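Local structure of ethanolamine utilization protein EutS (Streptococcus intermedius SK54 = ATCC 27335, 6XPJ) at the interface of chains A and B. The protein serves as a minor, circularly permuted BMC-domain shell component of the choline-degrading bacterial microcompartment, assembling into hexamers that may lend the shell heterogeneity and flexibility. Coordinates in Å, arbitrary orientation; residue numbers count along the deposited sequence, not the author numbering. Chains: chain A/B, Ethanolamine utilization protein EutS.

The interface of chains A and B. Residues chain A 12-14; chain B 13-15, 17.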
ATOM      1  N   ILE A  12      11.024  10.122  13.336  1.00 21.30           N
ATOM      2  CA  ILE A  12      10.221  11.319  12.962  1.00 22.51           C
ATOM      3  C   ILE A  12       8.833  10.841  12.567  1.00 22.00           C
ATOM      4  O   ILE A  12       8.713   9.732  12.040  1.00 24.85           O
ATOM      5  CB  ILE A  12      10.900  12.133  11.839  1.00 27.31           C
ATOM      6  CG1 ILE A  12      10.215  13.486  11.621  1.00 31.27           C
ATOM      7  CG2 ILE A  12      10.974  11.360  10.554  1.00 26.78           C
ATOM      8  CD1 ILE A  12      11.109  14.521  10.958  1.00 35.55           C
ATOM      9  N   ILE A  13       7.825  11.662  12.773  1.00 19.16           N
ATOM     10  CA  ILE A  13       6.448  11.416  12.269  1.00 19.70           C
ATOM     11  C   ILE A  13       6.388  12.008  10.864  1.00 19.14           C
ATOM     12  O   ILE A  13       6.739  13.187  10.688  1.00 19.70           O
ATOM     13  CB  ILE A  13       5.357  12.006  13.188  1.00 18.67           C
ATOM     14  CG1 ILE A  13       5.388  11.374  14.583  1.00 20.67           C
ATOM     15  CG2 ILE A  13       3.979  11.876  12.555  1.00 19.72           C
ATOM     16  CD1 ILE A  13       4.827  12.268  15.646  1.00 24.58           C
ATOM     17  N   GLN A  14       5.944  11.200   9.919  1.00 18.11           N
ATOM     18  CA  GLN A  14       5.770  11.511   8.477  0.50 19.46           C
ATOM     19  C   GLN A  14       4.267  11.605   8.200  1.00 16.79           C
ATOM     20  O   GLN A  14       3.671  10.541   8.226  1.00 18.38           O
ATOM     21  CB  GLN A  14       6.401  10.355   7.685  0.50 22.22           C
ATOM     22  CG  GLN A  14       6.017  10.222   6.214  0.50 26.28           C
ATOM     23  CD  GLN A  14       5.673   8.793   5.856  0.50 25.87           C
ATOM     24  OE1 GLN A  14       6.524   7.995   5.469  0.50 37.61           O
ATOM     25  NE2 GLN A  14       4.406   8.457   6.028  0.50 23.63           N
TER
ATOM     26  N   ILE B  13      13.789   6.113  11.336  1.00 19.41           N
ATOM     27  CA  ILE B  13      12.448   5.520  11.519  1.00 19.24           C
ATOM     28  C   ILE B  13      11.418   6.584  11.192  1.00 19.43           C
ATOM     29  O   ILE B  13      11.493   7.669  11.771  1.00 20.72           O
ATOM     30  CB  ILE B  13      12.233   4.972  12.945  1.00 19.60           C
ATOM     31  CG1 ILE B  13      13.208   3.842  13.252  1.00 24.08           C
ATOM     32  CG2 ILE B  13      10.800   4.501  13.128  1.00 21.56           C
ATOM     33  CD1 ILE B  13      13.320   3.530  14.736  1.00 26.27           C
ATOM     34  N   GLN B  14      10.506   6.229  10.309  1.00 20.14           N
ATOM     35  CA  GLN B  14       9.366   7.050   9.806  0.50 20.39           C
ATOM     36  C   GLN B  14       8.085   6.513  10.459  1.00 20.25           C
ATOM     37  O   GLN B  14       7.688   5.438  10.022  1.00 18.09           O
ATOM     38  CB  GLN B  14       9.354   6.897   8.272  0.50 23.35           C
ATOM     39  CG  GLN B  14       8.077   7.329   7.573  0.50 25.16           C
ATOM     40  CD  GLN B  14       7.588   6.239   6.646  0.50 28.96           C
ATOM     41  OE1 GLN B  14       8.036   6.086   5.514  0.50 32.57           O
ATOM     42  NE2 GLN B  14       6.683   5.437   7.159  0.50 24.72           N
ATOM     43  N   GLU B  15       7.475   7.216  11.397  1.00 18.91           N
ATOM     44  CA  GLU B  15       6.151   6.847  11.911  1.00 18.92           C
ATOM     45  C   GLU B  15       5.167   7.456  10.937  1.00 18.45           C
ATOM     46  O   GLU B  15       5.096   8.695  10.883  1.00 19.82           O
ATOM     47  CB  GLU B  15       5.785   7.411  13.281  1.00 23.48           C
ATOM     48  CG  GLU B  15       6.542   6.781  14.368  1.00 26.10           C
ATOM     49  CD  GLU B  15       5.975   7.129  15.731  1.00 23.77           C
ATOM     50  OE1 GLU B  15       4.996   7.950  15.853  1.00 27.65           O
ATOM     51  OE2 GLU B  15       6.532   6.615  16.646  1.00 29.29           O
ATOM     52  N   VAL B  17       1.651   8.396   9.279  1.00 16.99           N
ATOM     53  CA  VAL B  17       0.238   8.719   9.569  1.00 16.34           C
ATOM     54  C   VAL B  17      -0.278   9.401   8.313  1.00 16.35           C
ATOM     55  O   VAL B  17       0.495  10.003   7.555  1.00 16.80           O
ATOM     56  CB  VAL B  17       0.114   9.616  10.815  1.00 16.32           C
ATOM     57  CG1 VAL B  17       0.658   8.916  12.052  1.00 17.61           C
ATOM     58  CG2 VAL B  17       0.787  10.963  10.620  1.00 17.49           C
TER
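The carboxamides of A:Gln14 and B:Gln14 cross obliquely, their planes 51° apart. As modelled, OE1 of A:Gln14 lies over one face of the B:Gln14 amide, but too close to be trusted, and the two OE1 atoms also crowd each other, so the amide orientations are doubtful. NE2 of B:Gln14 is near the same oxygen, yet its hydrogens are not aimed at it and the pair is not a hydrogen bond. Each CG is anti to the backbone N (chi1 163° in A:Gln14), and a bend at chi2 carries the amide towards its counterpart. The aliphatic stems make the more plausible contact, CB of A:Gln14 lying 3.5 Å from CG of B:Gln14; glutamine's flexible chain may let the amides adjust to their neighbours.

On the opposite face of the sheet, the flat carboxylate of B:Glu15 lies alongside A:Ile13, its OE1 3.7 Å from CG1, while CG2 of A:Ile13 packs against CG2 of B:Val17 at 3.8 Å. Beta-branched residues suit this extended backbone and give the strands a greasy flank.

Backbone bonds hold the register. A:Ile12 N donates to B:Ile13 O, and its O accepts from B:Glu15 N. A:Gln14 N donates to B:Glu15 O (2.8 Å). Its O accepts from B:Val17 N. This is a parallel ladder between strand 11-18 of chain A and strand 10-18 of chain B, N-terminal arms that rise from the subunit bodies as neighbouring staves of the hexamer's protruding six-stranded beta-barrel.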